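PDB 5D8N: leucine aminopeptidase A1, chloroplastic, which catalyses the removal of N-terminal amino acids, preferably leucine, from peptides as a magnesium-binding homohexamer, and also acts in wound signalling and insect defence. Local coordinates for residues Gly78-Ala83 against Ile106-Leu111; Gln126-Ala131 against Arg138-Ala143; Asn157-Ile162 against Pro197-Lys202; Asp433-Glu438 against Val523-Arg528. The protein carries 1 engineered substitution. One frame throughout, in Å; residues are numbered along the deposited sequence. Where two conformers were deposited one is given.

Contact 1 of 4, residues Gly78-Ala83 against Ile106-Leu111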
loop_
_atom_site.group_PDB
_atom_site.type_symbol
_atom_site.label_atom_id
_atom_site.label_comp_id
_atom_site.label_asym_id
_atom_site.label_seq_id
_atom_site.Cartn_x
_atom_site.Cartn_y
_atom_site.Cartn_z
ATOM N N GLY A 78 27.475 28.373 -48.891
ATOM C CA GLY A 78 27.667 28.604 -47.460
ATOM C C GLY A 78 26.410 28.439 -46.617
ATOM O O GLY A 78 26.442 28.567 -45.399
ATOM N N LEU A 79 25.323 28.021 -47.247
ATOM C CA LEU A 79 24.073 27.795 -46.531
ATOM C C LEU A 79 24.134 26.658 -45.509
ATOM O O LEU A 79 23.605 26.775 -44.416
ATOM C CB LEU A 79 22.939 27.553 -47.525
ATOM C CG LEU A 79 21.520 27.763 -46.998
ATOM C CD1 LEU A 79 21.261 29.213 -46.624
ATOM C CD2 LEU A 79 20.512 27.310 -48.042
ATOM N N LEU A 80 24.933 25.632 -45.775
ATOM C CA LEU A 80 25.019 24.497 -44.871
ATOM C C LEU A 80 25.863 24.792 -43.630
ATOM O O LEU A 80 25.531 24.373 -42.518
ATOM C CB LEU A 80 25.593 23.301 -45.644
ATOM C CG LEU A 80 25.718 21.963 -44.918
ATOM C CD1 LEU A 80 24.339 21.472 -44.530
ATOM C CD2 LEU A 80 26.432 20.935 -45.783
ATOM N N SER A 81 26.971 25.513 -43.812
ATOM C CA SER A 81 27.802 25.925 -42.671
ATOM C C SER A 81 27.096 26.983 -41.808
ATOM O O SER A 81 27.198 26.989 -40.586
ATOM C CB SER A 81 29.179 26.440 -43.135
ATOM O OG SER A 81 29.085 27.500 -44.086
ATOM N N ALA A 82 26.348 27.862 -42.454
ATOM C CA ALA A 82 25.631 28.901 -41.734
ATOM C C ALA A 82 24.495 28.297 -40.895
ATOM O O ALA A 82 24.370 28.550 -39.702
ATOM C CB ALA A 82 25.106 29.930 -42.723
ATOM N N ALA A 83 23.744 27.389 -41.493
ATOM C CA ALA A 83 22.666 26.750 -40.781
ATOM C C ALA A 83 23.261 25.957 -39.617
ATOM O O ALA A 83 22.717 25.954 -38.515
ATOM C CB ALA A 83 21.893 25.832 -41.728
ATOM N N ILE A 106 19.440 17.858 -47.537
ATOM C CA ILE A 106 20.534 17.244 -46.822
ATOM C C ILE A 106 20.238 17.186 -45.332
ATOM O O ILE A 106 19.720 18.140 -44.759
ATOM C CB ILE A 106 21.848 18.004 -47.055
ATOM C CG1 ILE A 106 22.315 17.701 -48.475
ATOM C CG2 ILE A 106 22.932 17.523 -46.095
ATOM C CD1 ILE A 106 23.537 18.475 -48.939
ATOM N N THR A 107 20.558 16.064 -44.693
ATOM C CA THR A 107 20.627 16.038 -43.235
ATOM C C THR A 107 22.001 15.579 -42.759
ATOM O O THR A 107 22.515 14.553 -43.211
ATOM C CB THR A 107 19.518 15.181 -42.592
ATOM O OG1 THR A 107 19.570 15.297 -41.159
ATOM C CG2 THR A 107 19.636 13.723 -43.009
ATOM N N LEU A 108 22.604 16.379 -41.880
ATOM C CA LEU A 108 23.828 15.979 -41.193
ATOM C C LEU A 108 23.457 15.344 -39.870
ATOM O O LEU A 108 22.611 15.854 -39.150
ATOM C CB LEU A 108 24.704 17.197 -40.914
ATOM C CG LEU A 108 25.016 18.095 -42.120
ATOM C CD1 LEU A 108 25.972 19.170 -41.640
ATOM C CD2 LEU A 108 25.637 17.295 -43.258
ATOM N N VAL A 109 24.063 14.206 -39.569
ATOM C CA VAL A 109 23.753 13.446 -38.367
ATOM C C VAL A 109 25.012 13.281 -37.546
ATOM O O VAL A 109 26.027 12.788 -38.051
ATOM C CB VAL A 109 23.238 12.043 -38.734
ATOM C CG1 VAL A 109 22.957 11.242 -37.478
ATOM C CG2 VAL A 109 21.974 12.159 -39.576
ATOM N N GLY A 110 24.942 13.676 -36.280
ATOM C CA GLY A 110 26.115 13.665 -35.413
ATOM C C GLY A 110 26.451 12.263 -34.973
ATOM O O GLY A 110 25.574 11.531 -34.551
ATOM N N LEU A 111 27.713 11.865 -35.118
ATOM C CA LEU A 111 28.161 10.561 -34.635
ATOM C C LEU A 111 28.920 10.634 -33.302
ATOM O O LEU A 111 29.378 9.614 -32.786
ATOM C CB LEU A 111 29.034 9.911 -35.698
ATOM C CG LEU A 111 28.343 9.677 -37.043
ATOM C CD1 LEU A 111 29.303 9.129 -38.092
ATOM C CD2 LEU A 111 27.165 8.730 -36.874
#
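Leu-80, Ile-106 and Leu-108 meet with no ring, amide or carboxylate between them, so there are no flat faces or edges to sort out here: the methyl groups of branched side chains touch from helix to strand. The Leu-80 terminal methyl CD1 does the work. It lies 4.0 Å from Leu-108 CD1, the two side chains crossing obliquely, and reaches Ile-106 more loosely, at 4.5 Å from CG2. Leu-80 CG sits anti to its own backbone nitrogen (chi1 -177°), which carries the isobutyl group off the helix toward the strand. Ile-106 and Leu-108, two residues apart, both point their side chains at the helix. Within the strand, Leu-108 CD2 packs on Ile-106 CG2 at 3.9 Å, which leaves CD1 as the leucine branch that meets Leu-80 most closely. The contact is small and purely apolar, and all three residues are buried.

The helix, with Gly-78 as its N-cap, also has an outer side that meets a neighbouring subunit, where Leu-79 and Ala-82 pack on Arg-100 of that chain.

In the six-stranded mixed sheet of the N-terminal, macro-like domain, strand 104-112 runs between strands 46-52 and 96-101. Helix 79-86 leans on one face, with Leu-80 also touching Leu-99 of strand 96-101, while Thr-107 and Val-109 turn to the opposite face, where helix 119-134 packs.

Contact 2 of 4, residues Gln126-Ala131 against Arg138-Ala143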
loop_
_atom_site.group_PDB
_atom_site.type_symbol
_atom_site.label_atom_id
_atom_site.label_comp_id
_atom_site.label_asym_id
_atom_site.label_seq_id
_atom_site.Cartn_x
_atom_site.Cartn_y
_atom_site.Cartn_z
ATOM N N GLN A 126 18.994 4.838 -38.534
ATOM C CA GLN A 126 17.749 5.218 -37.891
ATOM C C GLN A 126 17.476 6.702 -38.127
ATOM O O GLN A 126 16.338 7.090 -38.375
ATOM C CB GLN A 126 17.780 4.936 -36.377
ATOM C CG GLN A 126 17.812 3.457 -36.009
ATOM C CD GLN A 126 18.229 3.162 -34.564
ATOM O OE1 GLN A 126 18.249 4.033 -33.685
ATOM N NE2 GLN A 126 18.626 1.916 -34.332
ATOM N N ALA A 127 18.497 7.546 -37.989
ATOM C CA ALA A 127 18.289 8.995 -38.147
ATOM C C ALA A 127 17.913 9.299 -39.598
ATOM O O ALA A 127 17.128 10.202 -39.859
ATOM C CB ALA A 127 19.530 9.778 -37.736
ATOM N N ALA A 128 18.517 8.582 -40.546
ATOM C CA ALA A 128 18.193 8.774 -41.953
ATOM C C ALA A 128 16.762 8.350 -42.252
ATOM O O ALA A 128 16.043 9.063 -42.951
ATOM C CB ALA A 128 19.152 8.006 -42.830
ATOM N N ALA A 129 16.302 7.275 -41.622
ATOM C CA ALA A 129 14.915 6.834 -41.784
ATOM C C ALA A 129 13.917 7.832 -41.212
ATOM O O ALA A 129 12.857 8.079 -41.785
ATOM C CB ALA A 129 14.716 5.497 -41.096
ATOM N N ALA A 130 14.272 8.405 -40.070
ATOM C CA ALA A 130 13.413 9.388 -39.425
ATOM C C ALA A 130 13.306 10.648 -40.285
ATOM O O ALA A 130 12.242 11.242 -40.377
ATOM C CB ALA A 130 13.912 9.712 -38.018
ATOM N N ALA A 131 14.421 11.096 -40.857
ATOM C CA ALA A 131 14.402 12.306 -41.661
ATOM C C ALA A 131 13.636 12.000 -42.965
ATOM O O ALA A 131 12.910 12.837 -43.476
ATOM C CB ALA A 131 15.815 12.758 -41.962
ATOM N N ARG A 138 11.239 9.320 -50.832
ATOM C CA ARG A 138 11.134 8.029 -51.513
ATOM C C ARG A 138 12.520 7.430 -51.762
ATOM O O ARG A 138 12.709 6.207 -51.639
ATOM C CB ARG A 138 10.367 8.137 -52.841
ATOM C CG ARG A 138 8.996 8.807 -52.791
ATOM N N ASN A 139 13.447 8.259 -52.231
ATOM C CA ASN A 139 14.768 7.792 -52.628
ATOM C C ASN A 139 15.822 8.535 -51.842
ATOM O O ASN A 139 15.914 9.761 -51.910
ATOM C CB ASN A 139 14.997 8.035 -54.119
ATOM C CG ASN A 139 13.863 7.517 -54.965
ATOM O OD1 ASN A 139 13.174 8.286 -55.625
ATOM N ND2 ASN A 139 13.646 6.205 -54.939
ATOM N N ILE A 140 16.512 7.813 -50.976
ATOM C CA ILE A 140 17.486 8.464 -50.133
ATOM C C ILE A 140 18.858 7.866 -50.312
ATOM O O ILE A 140 19.009 6.775 -50.864
ATOM C CB ILE A 140 17.082 8.419 -48.662
ATOM C CG1 ILE A 140 17.242 7.019 -48.084
ATOM C CG2 ILE A 140 15.654 8.914 -48.509
ATOM C CD1 ILE A 140 16.992 6.980 -46.589
ATOM N N ALA A 141 19.843 8.564 -49.756
ATOM C CA ALA A 141 21.212 8.075 -49.764
ATOM C C ALA A 141 21.808 8.355 -48.405
ATOM O O ALA A 141 21.512 9.371 -47.790
ATOM C CB ALA A 141 22.018 8.814 -50.827
ATOM N N VAL A 142 22.798 7.562 -48.057
ATOM C CA VAL A 142 23.562 7.783 -46.854
ATOM C C VAL A 142 25.022 7.625 -47.188
ATOM O O VAL A 142 25.418 6.663 -47.863
ATOM C CB VAL A 142 23.193 6.771 -45.748
ATOM C CG1 VAL A 142 24.015 7.012 -44.493
ATOM C CG2 VAL A 142 21.718 6.867 -45.414
ATOM N N ALA A 143 25.808 8.472 -46.545
ATOM C CA ALA A 143 27.262 8.411 -46.617
ATOM C C ALA A 143 27.911 8.874 -45.308
ATOM O O ALA A 143 27.285 9.582 -44.517
ATOM C CB ALA A 143 27.709 9.326 -47.748
#
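Val-142 packs against Ala-128 where the helix of a beta-alpha-beta crossover returns to its sheet: strand 104-112 leads into helix 119-134, which runs on into strand 139-144, with strand 46-52 lying between the two parallel strands. From its CB outward, Val-142 first falls short of the helix: CB stays 5.1 Å from Ala-128 CB, and the side chain then forks. CG2 covers the remaining distance, touching Ala-128 CB at 3.8 Å. With chi1 at 180°, CG1 is sent along a different direction and meets the CG2 methyl of Ile-162, on helix 152-170, at 3.8 Å. One valine thus fills the angle between two helices lying on the same face of the sheet.

Only a methyl projects from Ala-128, which lets the helix come close to the strand: the CA atoms of Ala-128 and Val-142 are 7.3 Å apart. That methyl also lies on Ala-48 of strand 46-52. Ala-141, between the two contributing strand residues, turns to the other face of the sheet and packs on Trp-42 and Leu-47.

Ile-140, two residues earlier in the strand, joins in. Its extended CG1 branch ends in CD1, which lies 4.5 Å from Ala-128 CB and 4.3 Å from Ala-128 O.

Contact 3 of 4, residues Asn157-Ile162 against Pro197-Lys202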
loop_
_atom_site.group_PDB
_atom_site.type_symbol
_atom_site.label_atom_id
_atom_site.label_comp_id
_atom_site.label_asym_id
_atom_site.label_seq_id
_atom_site.Cartn_x
_atom_site.Cartn_y
_atom_site.Cartn_z
ATOM N N ASN A 157 31.068 -3.344 -43.181
ATOM C CA ASN A 157 30.313 -3.545 -41.951
ATOM C C ASN A 157 29.530 -2.295 -41.569
ATOM O O ASN A 157 28.396 -2.399 -41.132
ATOM C CB ASN A 157 31.257 -3.924 -40.803
ATOM C CG ASN A 157 31.838 -5.323 -40.947
ATOM O OD1 ASN A 157 31.320 -6.167 -41.681
ATOM N ND2 ASN A 157 32.881 -5.598 -40.172
ATOM N N SER A 158 30.087 -1.122 -41.853
ATOM C CA SER A 158 29.348 0.124 -41.660
ATOM C C SER A 158 28.150 0.222 -42.613
ATOM O O SER A 158 27.071 0.611 -42.215
ATOM C CB SER A 158 30.233 1.353 -41.854
ATOM O OG SER A 158 31.200 1.373 -40.828
ATOM N N ALA A 159 28.321 -0.237 -43.841
ATOM C CA ALA A 159 27.255 -0.159 -44.814
ATOM C C ALA A 159 26.104 -1.031 -44.364
ATOM O O ALA A 159 24.949 -0.631 -44.475
ATOM C CB ALA A 159 27.741 -0.596 -46.195
ATOM N N SER A 160 26.395 -2.245 -43.903
ATOM C CA SER A 160 25.328 -3.162 -43.526
ATOM C C SER A 160 24.600 -2.729 -42.250
ATOM O O SER A 160 23.382 -2.894 -42.124
ATOM C CB SER A 160 25.825 -4.593 -43.393
ATOM O OG SER A 160 26.685 -4.707 -42.289
ATOM N N ALA A 161 25.326 -2.072 -41.360
ATOM C CA ALA A 161 24.759 -1.476 -40.161
ATOM C C ALA A 161 23.909 -0.244 -40.480
ATOM O O ALA A 161 22.822 -0.093 -39.923
ATOM C CB ALA A 161 25.862 -1.093 -39.178
ATOM N N ILE A 162 24.329 0.561 -41.449
ATOM C CA ILE A 162 23.508 1.668 -41.943
ATOM C C ILE A 162 22.190 1.138 -42.520
ATOM O O ILE A 162 21.106 1.641 -42.195
ATOM C CB ILE A 162 24.249 2.486 -43.000
ATOM C CG1 ILE A 162 25.339 3.351 -42.355
ATOM C CG2 ILE A 162 23.300 3.369 -43.802
ATOM C CD1 ILE A 162 26.380 3.875 -43.340
ATOM N N PRO A 197 30.179 -7.477 -55.209
ATOM C CA PRO A 197 29.524 -8.644 -54.632
ATOM C C PRO A 197 29.584 -8.740 -53.105
ATOM O O PRO A 197 28.630 -9.211 -52.490
ATOM C CB PRO A 197 30.269 -9.821 -55.280
ATOM C CG PRO A 197 30.712 -9.289 -56.610
ATOM C CD PRO A 197 31.023 -7.832 -56.367
ATOM N N GLU A 198 30.738 -8.445 -52.519
ATOM C CA GLU A 198 30.939 -8.658 -51.091
ATOM C C GLU A 198 30.041 -7.722 -50.266
ATOM O O GLU A 198 29.451 -8.147 -49.273
ATOM C CB GLU A 198 32.408 -8.475 -50.708
ATOM C CG GLU A 198 32.760 -9.045 -49.342
ATOM C CD GLU A 198 34.229 -8.896 -48.956
ATOM O OE1 GLU A 198 35.081 -8.607 -49.831
ATOM O OE2 GLU A 198 34.545 -9.119 -47.764
ATOM N N ILE A 199 30.051 -6.431 -50.595
ATOM C CA ILE A 199 29.284 -5.452 -49.830
ATOM C C ILE A 199 27.794 -5.694 -50.030
ATOM O O ILE A 199 27.047 -5.709 -49.059
ATOM C CB ILE A 199 29.660 -4.000 -50.178
ATOM C CG1 ILE A 199 29.006 -3.050 -49.164
ATOM C CG2 ILE A 199 29.258 -3.644 -51.601
ATOM C CD1 ILE A 199 29.517 -1.630 -49.223
ATOM N N GLU A 200 27.432 -6.202 -51.198
ATOM C CA GLU A 200 26.060 -6.608 -51.448
ATOM C C GLU A 200 25.612 -7.844 -50.667
ATOM O O GLU A 200 24.467 -7.879 -50.188
ATOM C CB GLU A 200 25.780 -6.790 -52.938
ATOM C CG GLU A 200 25.874 -5.498 -53.742
ATOM C CD GLU A 200 24.881 -4.408 -53.337
ATOM O OE1 GLU A 200 23.757 -4.712 -52.863
ATOM O OE2 GLU A 200 25.115 -3.255 -53.769
ATOM N N ARG A 201 26.507 -8.815 -50.493
ATOM C CA ARG A 201 26.234 -9.970 -49.636
ATOM C C ARG A 201 25.986 -9.532 -48.190
ATOM O O ARG A 201 25.145 -10.097 -47.487
ATOM C CB ARG A 201 27.355 -11.019 -49.670
ATOM C CG ARG A 201 27.334 -11.884 -50.930
ATOM C CD ARG A 201 28.234 -13.120 -50.827
ATOM N NE ARG A 201 29.656 -12.788 -50.689
ATOM C CZ ARG A 201 30.472 -12.536 -51.713
ATOM N NH1 ARG A 201 30.001 -12.513 -52.957
ATOM N NH2 ARG A 201 31.737 -12.217 -51.480
ATOM N N LYS A 202 26.781 -8.583 -47.723
ATOM C CA LYS A 202 26.673 -8.154 -46.344
ATOM C C LYS A 202 25.368 -7.384 -46.113
ATOM O O LYS A 202 24.710 -7.536 -45.084
ATOM C CB LYS A 202 27.870 -7.283 -45.985
ATOM C CG LYS A 202 28.046 -7.103 -44.482
ATOM C CD LYS A 202 28.644 -8.322 -43.792
ATOM C CE LYS A 202 28.578 -8.163 -42.275
ATOM N NZ LYS A 202 29.123 -9.343 -41.542
#
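Lys-202 folds its aliphatic chain over Ser-160 before heading for Asn-157. Its CG leaves anti to the backbone nitrogen (chi1 -164°), and that first torsion sets CG 3.5 Å from both CB and OG of Ser-160. A bend at chi2 (76°) then turns the rest across the flank of helix 152-170 toward Asn-157, and the chain runs straight from there to NZ. Lys-202 CE comes to 3.4 Å from Asn-157 OD1, while NZ, at 3.9 Å from that oxygen, is too far for a hydrogen bond.

Ile-199 makes the apolar half. Its CG1 branch also starts anti to the backbone nitrogen and stays extended, so the tip CD1 lands on Ala-159 CB at 3.7 Å. Small residues on the first helix permit this fit: the short segments run roughly parallel, their axes 9.1 Å apart and crossing at -36°, and Ser-160 and Lys-202 approach to 5.9 Å between CA atoms. Ile-156, one turn back, is touched by Ile-199 and Lys-202 alike. The contact fastens the N-terminal domain to the start of the long helix 197-221.

With an alanine at Lys-202, Ser-160 and Asn-157 OD1 would probably lose the methylenes packed against them. Chemically, then, the lysine serves here chiefly through its CH2 groups, whose CE, probably polarised by the ammonium, faces a neutral amide oxygen.

Contact 4 of 4, residues Asp433-Glu438 against Val523-Arg528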
loop_
_atom_site.group_PDB
_atom_site.type_symbol
_atom_site.label_atom_id
_atom_site.label_comp_id
_atom_site.label_asym_id
_atom_site.label_seq_id
_atom_site.Cartn_x
_atom_site.Cartn_y
_atom_site.Cartn_z
ATOM N N ASP A 433 31.477 -20.722 -18.464
ATOM C CA ASP A 433 32.198 -19.487 -18.741
ATOM C C ASP A 433 32.429 -19.282 -20.243
ATOM O O ASP A 433 32.488 -18.150 -20.715
ATOM C CB ASP A 433 33.555 -19.479 -18.042
ATOM C CG ASP A 433 33.449 -19.240 -16.542
ATOM O OD1 ASP A 433 32.398 -18.754 -16.053
ATOM O OD2 ASP A 433 34.468 -19.508 -15.877
ATOM N N ASP A 434 32.722 -20.371 -20.948
ATOM C CA ASP A 434 32.933 -20.322 -22.386
ATOM C C ASP A 434 31.685 -19.811 -23.110
ATOM O O ASP A 434 31.808 -19.058 -24.074
ATOM C CB ASP A 434 33.328 -21.690 -22.961
ATOM C CG ASP A 434 33.726 -21.614 -24.435
ATOM O OD1 ASP A 434 34.732 -20.935 -24.720
ATOM O OD2 ASP A 434 33.020 -22.162 -25.321
ATOM N N LEU A 435 30.505 -20.296 -22.730
ATOM C CA LEU A 435 29.288 -19.897 -23.417
ATOM C C LEU A 435 28.990 -18.445 -23.100
ATOM O O LEU A 435 28.578 -17.713 -23.998
ATOM C CB LEU A 435 28.131 -20.782 -23.020
ATOM C CG LEU A 435 26.769 -20.485 -23.631
ATOM C CD1 LEU A 435 26.853 -20.421 -25.146
ATOM C CD2 LEU A 435 25.758 -21.522 -23.171
ATOM N N ALA A 436 29.325 -17.995 -21.887
ATOM C CA ALA A 436 29.173 -16.588 -21.558
ATOM C C ALA A 436 29.980 -15.753 -22.539
ATOM O O ALA A 436 29.506 -14.739 -23.070
ATOM C CB ALA A 436 29.621 -16.288 -20.138
ATOM N N ARG A 437 31.224 -16.171 -22.757
ATOM C CA ARG A 437 32.128 -15.448 -23.641
ATOM C C ARG A 437 31.609 -15.420 -25.079
ATOM O O ARG A 437 31.658 -14.378 -25.733
ATOM C CB ARG A 437 33.548 -16.029 -23.590
ATOM C CG ARG A 437 34.512 -15.324 -24.537
ATOM C CD ARG A 437 35.833 -16.076 -24.735
ATOM N NE ARG A 437 35.593 -17.508 -24.893
ATOM C CZ ARG A 437 35.078 -18.062 -25.982
ATOM N NH1 ARG A 437 35.019 -17.398 -27.133
ATOM N NH2 ARG A 437 34.632 -19.302 -25.894
ATOM N N GLU A 438 31.095 -16.546 -25.564
ATOM C CA GLU A 438 30.494 -16.603 -26.895
ATOM C C GLU A 438 29.338 -15.591 -27.000
ATOM O O GLU A 438 29.175 -14.931 -28.029
ATOM C CB GLU A 438 29.936 -17.993 -27.201
ATOM C CG GLU A 438 30.926 -19.101 -27.537
ATOM C CD GLU A 438 30.263 -20.470 -27.722
ATOM O OE1 GLU A 438 29.051 -20.597 -28.005
ATOM O OE2 GLU A 438 30.940 -21.484 -27.476
ATOM N N VAL A 523 21.362 -14.756 -33.928
ATOM C CA VAL A 523 21.861 -15.065 -35.255
ATOM C C VAL A 523 23.390 -15.052 -35.247
ATOM O O VAL A 523 24.021 -15.973 -35.801
ATOM C CB VAL A 523 21.304 -14.119 -36.333
ATOM C CG1 VAL A 523 22.061 -14.280 -37.652
ATOM C CG2 VAL A 523 19.820 -14.380 -36.521
ATOM N N GLU A 524 23.974 -13.990 -34.695
ATOM C CA GLU A 524 25.435 -13.919 -34.628
ATOM C C GLU A 524 25.977 -15.115 -33.875
ATOM O O GLU A 524 27.014 -15.665 -34.236
ATOM C CB GLU A 524 25.932 -12.634 -33.972
ATOM C CG GLU A 524 25.803 -11.403 -34.863
ATOM C CD GLU A 524 26.720 -11.427 -36.090
ATOM O OE1 GLU A 524 27.794 -12.069 -36.039
ATOM O OE2 GLU A 524 26.411 -10.682 -37.047
ATOM N N TRP A 525 25.333 -15.485 -32.775
ATOM C CA TRP A 525 25.839 -16.588 -31.977
ATOM C C TRP A 525 25.813 -17.899 -32.768
ATOM O O TRP A 525 26.740 -18.699 -32.713
ATOM C CB TRP A 525 25.008 -16.741 -30.698
ATOM C CG TRP A 525 25.412 -17.916 -29.853
ATOM C CD1 TRP A 525 26.560 -18.043 -29.122
ATOM C CD2 TRP A 525 24.710 -19.149 -29.715
ATOM N NE1 TRP A 525 26.528 -19.211 -28.404
ATOM C CE2 TRP A 525 25.437 -19.935 -28.797
ATOM C CE3 TRP A 525 23.460 -19.603 -30.150
ATOM C CZ2 TRP A 525 24.971 -21.163 -28.334
ATOM C CZ3 TRP A 525 23.008 -20.845 -29.720
ATOM C CH2 TRP A 525 23.753 -21.594 -28.791
ATOM N N VAL A 526 24.700 -18.181 -33.435
ATOM C CA VAL A 526 24.604 -19.383 -34.275
ATOM C C VAL A 526 25.699 -19.415 -35.333
ATOM O O VAL A 526 26.346 -20.445 -35.526
ATOM C CB VAL A 526 23.212 -19.496 -34.953
ATOM C CG1 VAL A 526 23.186 -20.570 -36.024
ATOM C CG2 VAL A 526 22.167 -19.797 -33.892
ATOM N N LEU A 527 25.894 -18.282 -36.004
ATOM C CA LEU A 527 26.872 -18.171 -37.071
ATOM C C LEU A 527 28.313 -18.313 -36.608
ATOM O O LEU A 527 29.156 -18.787 -37.365
ATOM C CB LEU A 527 26.741 -16.829 -37.764
ATOM C CG LEU A 527 25.507 -16.752 -38.669
ATOM C CD1 LEU A 527 25.553 -15.455 -39.462
ATOM C CD2 LEU A 527 25.440 -17.930 -39.613
ATOM N N ARG A 528 28.590 -17.952 -35.359
ATOM C CA ARG A 528 29.955 -18.009 -34.858
ATOM C C ARG A 528 30.220 -19.389 -34.272
ATOM O O ARG A 528 31.307 -19.669 -33.809
ATOM C CB ARG A 528 30.191 -16.917 -33.817
ATOM C CG ARG A 528 30.414 -15.552 -34.469
ATOM C CD ARG A 528 30.020 -14.331 -33.628
ATOM N NE ARG A 528 29.865 -13.158 -34.498
ATOM C CZ ARG A 528 30.867 -12.384 -34.926
ATOM N NH1 ARG A 528 32.083 -12.489 -34.392
ATOM N NH2 ARG A 528 30.648 -11.470 -35.867
#
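Trp-525 carries the tight part of this helix-to-helix contact, with Leu-435 and Glu-438 closing round the NE1 corner of its indole. Leu-435 CD1 lies 3.5 Å from Trp-525 NE1 and 3.8 Å from CZ2, the leucine side chain crossing the indole at about a right angle. Glu-438 CB sits in the ring plane at the edge, and its extended chain swings OE1 to an oblique position 2.9 Å from NE1. That hydrogen bond is weak, bent to 127°, with carboxylate and ring planes 30° apart.

The other side is looser. Arg-528, exposed, makes no contact with segment 433-438 and turns to its own helix, gripping Glu-524 OE1 side-on with NE (2.8 Å) and NH2 (2.9 Å). Glu-524 OE2 goes to Tyr-205, which links this helix to helix 197-221 as well.

A phenylalanine in place of Trp-525 would probably leave Glu-438 OE1 without its N-H donor and open a gap beside Leu-435. The stronger partner of Glu-438 is Lys-406, which forms a salt bridge with OE2. That salt bridge probably favours the charged carboxylate, the indole N-H adding only a modest polar tie.

Read from the N terminus, the four contacts come in series: each closes before the next opens, and none nest or cross. Contact 1 closes a loop holding strand 96-101 and sets helix 79-86 on the sheet. Contact 2 closes the short turn after helix 119-134, which touches contact 1 from the sheet's other face through Val-109 and Ala-127. Contact 3, beside contact 2, spans strand 187-191 and brings in helix 197-221, the way out of the N-terminal domain. Contact 4 lies about 22 Å from contact 3 between centres, though their nearest atoms come within about 5 Å without touching; it closes the longest loop and ties the C-terminal helix to helix 433-446 of the catalytic domain.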